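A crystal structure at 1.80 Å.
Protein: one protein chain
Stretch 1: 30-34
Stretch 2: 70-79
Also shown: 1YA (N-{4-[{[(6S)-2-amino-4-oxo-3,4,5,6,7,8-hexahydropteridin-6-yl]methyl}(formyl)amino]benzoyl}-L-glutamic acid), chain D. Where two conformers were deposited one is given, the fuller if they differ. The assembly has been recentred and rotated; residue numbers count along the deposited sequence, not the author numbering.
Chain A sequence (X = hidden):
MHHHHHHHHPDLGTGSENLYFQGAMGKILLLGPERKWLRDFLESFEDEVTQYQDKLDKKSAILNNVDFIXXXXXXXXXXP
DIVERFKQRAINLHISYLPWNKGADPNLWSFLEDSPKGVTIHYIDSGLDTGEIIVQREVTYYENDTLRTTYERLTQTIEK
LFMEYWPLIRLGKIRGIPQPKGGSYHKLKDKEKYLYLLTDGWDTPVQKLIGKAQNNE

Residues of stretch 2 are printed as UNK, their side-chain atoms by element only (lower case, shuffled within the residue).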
ATOM      1  N   LEU A  30       7.050   2.785 -11.302  1.00 30.01           N
ATOM      2  CA  LEU A  30       7.002   2.565  -9.850  1.00 30.65           C
ATOM      3  C   LEU A  30       6.954   3.905  -9.166  1.00 29.65           C
ATOM      4  O   LEU A  30       7.891   4.703  -9.295  1.00 32.80           O
ATOM      5  CB  LEU A  30       8.228   1.758  -9.426  1.00 35.00           C
ATOM      6  CG  LEU A  30       8.508   1.483  -7.963  1.00 48.39           C
ATOM      7  CD1 LEU A  30       7.310   0.792  -7.298  1.00 50.85           C
ATOM      8  CD2 LEU A  30       9.786   0.605  -7.929  1.00 47.96           C
ATOM      9  N   LEU A  31       5.844   4.184  -8.496  1.00 28.90           N
ATOM     10  CA  LEU A  31       5.678   5.413  -7.759  1.00 30.29           C
ATOM     11  C   LEU A  31       6.035   5.203  -6.297  1.00 32.60           C
ATOM     12  O   LEU A  31       5.564   4.228  -5.665  1.00 31.69           O
ATOM     13  CB  LEU A  31       4.276   5.948  -7.858  1.00 29.05           C
ATOM     14  CG  LEU A  31       3.806   6.289  -9.286  1.00 33.14           C
ATOM     15  CD1 LEU A  31       2.397   6.722  -9.303  1.00 33.70           C
ATOM     16  CD2 LEU A  31       4.730   7.378  -9.869  1.00 35.63           C
ATOM     17  N   GLY A  32       6.831   6.124  -5.769  1.00 31.21           N
ATOM     18  CA  GLY A  32       7.327   6.038  -4.418  1.00 30.72           C
ATOM     19  C   GLY A  32       8.835   6.019  -4.350  1.00 32.79           C
ATOM     20  O   GLY A  32       9.523   6.282  -5.310  1.00 34.59           O
ATOM     21  N   PRO A  33       9.366   5.751  -3.173  1.00 31.32           N
ATOM     22  CA  PRO A  33      10.817   5.737  -2.980  1.00 33.76           C
ATOM     23  C   PRO A  33      11.507   4.754  -3.904  1.00 36.96           C
ATOM     24  O   PRO A  33      10.936   3.732  -4.290  1.00 35.67           O
ATOM     25  CB  PRO A  33      10.976   5.310  -1.505  1.00 37.07           C
ATOM     26  CG  PRO A  33       9.737   5.645  -0.873  1.00 40.83           C
ATOM     27  CD  PRO A  33       8.632   5.584  -1.898  1.00 34.85           C
ATOM     28  N   GLU A  34      12.776   5.050  -4.255  1.00 36.12           N
ATOM     29  CA  GLU A  34      13.497   4.098  -5.093  1.00 39.61           C
ATOM     30  C   GLU A  34      13.782   2.839  -4.274  1.00 38.06           C
ATOM     31  O   GLU A  34      14.248   2.917  -3.131  1.00 38.30           O
ATOM     32  CB  GLU A  34      14.787   4.686  -5.679  1.00 45.73           C
ATOM     33  CG  GLU A  34      15.753   3.661  -6.437  1.00 55.44           C
ATOM     34  CD  GLU A  34      15.174   2.779  -7.628  1.00 62.18           C
ATOM     35  OE1 GLU A  34      13.993   2.888  -8.057  1.00 63.17           O
ATOM     36  OE2 GLU A  34      15.959   1.926  -8.134  1.00 58.72           O
ATOM     37  N   UNK A  70       2.764   0.855 -10.431  1.00 29.59           N
ATOM     38  CA  UNK A  70       2.780   0.257  -9.085  1.00 26.21           C
ATOM     39  C   UNK A  70       3.132   1.361  -8.104  1.00 26.99           C
ATOM     40  O   UNK A  70       4.214   1.952  -8.174  1.00 28.80           O
ATOM     41  c   UNK A  70       3.782  -0.907  -8.981  1.00 26.57           C
ATOM     42  c   UNK A  70       3.441  -2.018  -9.940  1.00 25.85           C
ATOM     43  c   UNK A  70       3.791  -1.471  -7.466  1.00 27.45           C
ATOM     44  c   UNK A  70       4.571  -3.024 -10.120  1.00 29.22           C
ATOM     45  N   UNK A  71       2.210   1.707  -7.203  0.50 25.78           N
ATOM     46  CA  UNK A  71       2.586   2.665  -6.177  0.50 26.50           C
ATOM     47  C   UNK A  71       2.810   1.932  -4.849  0.50 24.46           C
ATOM     48  O   UNK A  71       2.026   1.060  -4.468  0.50 25.41           O
ATOM     49  o   UNK A  71       0.314   3.410  -5.494  0.50 28.75           O
ATOM     50  c   UNK A  71       1.569   3.795  -5.965  0.50 26.88           C
ATOM     51  N   UNK A  72       3.873   2.295  -4.177  1.00 27.20           N
ATOM     52  CA  UNK A  72       4.301   1.635  -2.910  1.00 24.88           C
ATOM     53  C   UNK A  72       4.992   2.743  -2.133  1.00 25.89           C
ATOM     54  O   UNK A  72       6.163   3.051  -2.379  1.00 28.77           O
ATOM     55  c   UNK A  72       5.384  -0.824   0.431  1.00 28.39           C
ATOM     56  c   UNK A  72       7.244  -1.728  -0.721  1.00 28.06           C
ATOM     57  c   UNK A  72       5.676  -0.273  -1.915  1.00 25.24           C
ATOM     58  c   UNK A  72       4.952  -0.159  -0.746  1.00 24.83           C
ATOM     59  c   UNK A  72       6.509  -1.600   0.398  1.00 26.71           C
ATOM     60  c   UNK A  72       5.215   0.458  -3.183  1.00 24.43           C
ATOM     61  o   UNK A  72       6.862  -2.236   1.611  1.00 28.00           O
ATOM     62  c   UNK A  72       6.833  -1.073  -1.911  1.00 27.70           C
ATOM     63  N   UNK A  73       4.249   3.368  -1.243  1.00 28.90           N
ATOM     64  CA  UNK A  73       4.743   4.481  -0.471  1.00 31.59           C
ATOM     65  C   UNK A  73       4.714   5.804  -1.217  1.00 33.43           C
ATOM     66  O   UNK A  73       5.439   6.719  -0.846  1.00 34.64           O
ATOM     67  N   UNK A  74       3.948   5.899  -2.290  1.00 33.47           N
ATOM     68  CA  UNK A  74       3.821   7.152  -3.036  1.00 34.54           C
ATOM     69  C   UNK A  74       3.064   8.170  -2.195  1.00 36.69           C
ATOM     70  O   UNK A  74       2.019   7.867  -1.622  1.00 34.59           O
ATOM     71  c   UNK A  74       1.766   8.567  -5.695  1.00 36.09           C
ATOM     72  c   UNK A  74       4.071   9.905  -6.518  1.00 37.15           C
ATOM     73  c   UNK A  74       4.149   8.782  -5.637  1.00 37.59           C
ATOM     74  c   UNK A  74       2.823  10.346  -6.943  1.00 38.81           C
ATOM     75  c   UNK A  74       3.001   8.114  -5.229  1.00 35.34           C
ATOM     76  o   UNK A  74       2.719  11.435  -7.806  1.00 42.06           O
ATOM     77  c   UNK A  74       3.081   6.914  -4.329  1.00 35.25           C
ATOM     78  c   UNK A  74       1.674   9.690  -6.559  1.00 38.62           C
ATOM     79  N   UNK A  75       3.580   9.382  -2.137  1.00 37.77           N
ATOM     80  CA  UNK A  75       3.133  10.319  -1.134  1.00 43.41           C
ATOM     81  C   UNK A  75       1.996  11.223  -1.595  1.00 43.20           C
ATOM     82  O   UNK A  75       1.505  12.013  -0.788  1.00 44.86           O
ATOM     83  c   UNK A  75       4.317  11.174  -0.651  1.00 46.09           C
ATOM     84  c   UNK A  75       8.239   9.541  -0.729  1.00 65.02           C
ATOM     85  n   UNK A  75       7.360  10.547  -0.702  1.00 77.42           N
ATOM     86  c   UNK A  75       6.599  10.971   0.480  1.00 71.44           C
ATOM     87  n   UNK A  75       8.849   9.255  -1.874  1.00 39.75           N
ATOM     88  c   UNK A  75       5.148  10.453   0.446  1.00 53.83           C
ATOM     89  n   UNK A  75       8.506   8.833   0.380  1.00 69.45           N
ATOM     90  N   UNK A  76       1.536  11.107  -2.830  1.00 36.42           N
ATOM     91  CA  UNK A  76       0.505  12.004  -3.317  1.00 37.60           C
ATOM     92  C   UNK A  76      -0.707  11.264  -3.834  1.00 42.04           C
ATOM     93  O   UNK A  76      -0.648  10.092  -4.272  1.00 39.41           O
ATOM     94  c   UNK A  76       3.489  15.354  -2.770  1.00 49.43           C
ATOM     95  c   UNK A  76       3.629  13.084  -4.339  1.00 41.69           C
ATOM     96  c   UNK A  76       1.087  12.914  -4.439  1.00 36.74           C
ATOM     97  c   UNK A  76       2.324  14.738  -3.190  1.00 47.44           C
ATOM     98  c   UNK A  76       4.798  13.700  -3.912  1.00 45.19           C
ATOM     99  c   UNK A  76       4.713  14.844  -3.132  1.00 49.74           C
ATOM    100  c   UNK A  76       2.360  13.603  -3.998  1.00 39.34           C
ATOM    101  o   UNK A  76       5.860  15.460  -2.696  1.00 52.73           O
ATOM    102  N   UNK A  77      -1.828  11.978  -3.790  1.00 43.89           N
ATOM    103  CA  UNK A  77      -3.057  11.515  -4.414  1.00 43.06           C
ATOM    104  C   UNK A  77      -2.885  11.554  -5.921  1.00 42.96           C
ATOM    105  O   UNK A  77      -2.406  12.550  -6.472  1.00 46.12           O
ATOM    106  c   UNK A  77      -4.259  12.361  -2.407  1.00 58.84           C
ATOM    107  c   UNK A  77      -4.233  12.387  -3.943  1.00 47.48           C
ATOM    108  c   UNK A  77      -5.095  13.438  -1.766  1.00 70.30           C
ATOM    109  c   UNK A  77      -5.540  11.907  -4.548  1.00 44.30           C
ATOM    110  N   UNK A  78      -3.221  10.470  -6.583  1.00 40.72           N
ATOM    111  CA  UNK A  78      -3.117  10.360  -8.031  1.00 44.04           C
ATOM    112  C   UNK A  78      -4.384  10.927  -8.661  1.00 47.56           C
ATOM    113  O   UNK A  78      -5.509  10.515  -8.331  1.00 39.65           O
ATOM    114  c   UNK A  78      -1.339   6.935  -8.035  1.00 38.14           C
ATOM    115  c   UNK A  78      -1.512   8.430  -7.940  1.00 39.98           C
ATOM    116  c   UNK A  78      -2.897   8.772  -9.975  1.00 37.36           C
ATOM    117  c   UNK A  78      -2.887   8.906  -8.465  1.00 41.31           C
ATOM    118  N   UNK A  79      -4.192  11.855  -9.595  1.00 47.88           N
ATOM    119  CA  UNK A  79      -5.304  12.613 -10.169  1.00 46.00           C
ATOM    120  C   UNK A  79      -6.301  11.697 -10.864  1.00 39.28           C
ATOM    121  O   UNK A  79      -5.909  10.716 -11.498  1.00 41.42           O
ATOM    122  n   UNK A  79      -6.645  14.309 -12.653  1.00 59.93           N
ATOM    123  c   UNK A  79      -4.728  13.624 -11.167  1.00 51.50           C
ATOM    124  c   UNK A  79      -5.729  14.612 -11.664  1.00 57.66           C
ATOM    125  c   UNK A  79      -5.971  15.889 -11.293  1.00 61.59           C
ATOM    126  n   UNK A  79      -7.011  16.339 -12.070  1.00 61.98           N
ATOM    127  c   UNK A  79      -7.396  15.371 -12.883  1.00 63.79           C
TER
HETATM  128  N1  1YA D 303      -4.009   8.055  -5.153  1.00 34.63           N
HETATM  129  C2  1YA D 303      -5.390   7.608  -5.439  1.00 38.01           C
HETATM  130  NA2 1YA D 303      -6.245   8.387  -6.318  1.00 40.92           N
HETATM  131  N3  1YA D 303      -5.968   6.329  -4.885  1.00 40.01           N
HETATM  132  C4  1YA D 303      -5.188   5.490  -3.965  1.00 40.43           C
HETATM  133  O4  1YA D 303      -5.716   4.482  -3.541  1.00 35.42           O
HETATM  134  C4A 1YA D 303      -3.802   5.952  -3.670  1.00 38.19           C
HETATM  135  N5  1YA D 303      -3.005   5.163  -2.877  1.00 35.33           N
HETATM  136  C6  1YA D 303      -1.807   5.918  -2.242  1.00 39.24           C
HETATM  137  C7  1YA D 303      -1.110   6.729  -3.093  1.00 38.22           C
HETATM  138  N8  1YA D 303      -1.947   7.653  -4.041  1.00 33.41           N
HETATM  139  C8A 1YA D 303      -3.190   7.231  -4.296  1.00 33.32           C
HETATM  140  C9  1YA D 303      -2.432   6.720  -1.078  1.00 49.91           C
HETATM  141  N10 1YA D 303      -1.426   7.422  -0.258  1.00 55.17           N
HETATM  142  C11 1YA D 303      -2.290  11.353   1.057  1.00 78.35           C
HETATM  143  C12 1YA D 303      -1.168  11.148   0.270  1.00 67.86           C
HETATM  144  C13 1YA D 303      -0.883   9.865  -0.181  1.00 62.57           C
HETATM  145  C14 1YA D 303      -1.714   8.819   0.181  1.00 60.77           C
HETATM  146  C15 1YA D 303      -2.826   9.029   0.976  1.00 72.80           C
HETATM  147  C16 1YA D 303      -3.114  10.309   1.418  1.00 77.52           C
HETATM  148  C17 1YA D 303      -2.638  12.763   1.598  1.00 92.45           C
HETATM  149  N   1YA D 303      -2.982  12.785   3.043  1.00103.66           N
HETATM  150  CA  1YA D 303      -3.342  14.016   3.792  1.00107.69           C
HETATM  151  CB  1YA D 303      -4.711  14.553   3.304  1.00111.91           C
HETATM  152  CG  1YA D 303      -5.555  13.483   2.592  1.00112.08           C
HETATM  153  CD  1YA D 303      -7.032  13.895   2.460  1.00117.65           C
HETATM  154  OE1 1YA D 303      -7.896  13.051   2.095  1.00120.36           O
HETATM  155  OE2 1YA D 303      -7.379  15.078   2.716  1.00122.97           O
HETATM  156  CT  1YA D 303      -3.363  13.689   5.308  1.00 98.62           C
HETATM  157  O2  1YA D 303      -3.158  12.515   5.743  1.00 84.54           O
HETATM  158  O1  1YA D 303      -3.581  14.600   6.143  1.00 98.43           O
HETATM  159  C18 1YA D 303      -0.198   6.791   0.203  1.00 58.01           C
HETATM  160  O5  1YA D 303       0.061   5.676  -0.106  1.00 51.55           O
HETATM  161  O   1YA D 303      -2.600  13.719   0.910  1.00 93.83           O
HETATM  162  O   HOH W   1       8.484   2.395  -4.093  1.00 40.49           O

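Position 70 carries four side-chain carbons, forked at the first, with one arm two carbons long. A short-arm carbon lies 4.2 Å from Leu30 CD1, on the sheet face that Leu30 shares. This is Ile70. Its backbone O accepts a hydrogen bond from Leu31 N at 2.8 Å.

Position 71 has one carbon, then one oxygen. Its CB is 3.9 Å from Leu31 CB, on the other face of the sheet. This is Ser71.

Position 72 has one carbon, then a six-carbon ring bearing an oxygen. CB starts sideways and the ring leads away from stretch 1. This is Tyr72. Its contact runs through the backbone: N donates to Leu31 O at 3.0 Å, while O receives a water hydrogen bond. The same water donates to Pro33 O.

Position 73 has no side-chain atoms, and its phi is positive, which favours the residue without a CB. This is Gly73. Its O lies 3.5 Å from Pro33 CD.

Position 74 again has one carbon and a six-carbon ring bearing an oxygen. Leu31 CB sits over one ring face, 4.0 Å from the centroid, in a CH-pi contact. This is Tyr74.

Position 75 has three carbons, a nitrogen, then a carbon carrying two more nitrogens. The chain starts sideways, but its end comes nearer to stretch 1. This is Arg75; NH1 is 3.6 Å from Pro33 CG.

Position 76 has one carbon and a six-carbon ring bearing an oxygen, out of reach of stretch 1. This is Tyr76. Its O accepts from 1YA N8 at 2.8 Å.

Position 77 has four carbons, forked at the first, with one two-carbon arm. It does not touch stretch 1. This is Ile77.

Position 78 has the same forked pattern, but points toward stretch 1. The end of its longer arm is 4.0 Å from Leu31 CD1. This is Ile78. Its N donates to 1YA N1 at 2.9 Å, and its O accepts from 1YA NA2 at 3.0 Å.

Position 79 has one carbon and a five-membered ring of three carbons and two nitrogens, out of reach. This is His79, the N-cap of a following helix.

The contact begins as a short parallel sheet pairing, held by two backbone hydrogen bonds on Leu31. Leu31 then packs its side chain against Tyr74 and Ile78. At Gly32, a CB would clash with Tyr72 O, so the close approach relies on glycine.

Stretch 2 70-79: ISYGYRYIIH
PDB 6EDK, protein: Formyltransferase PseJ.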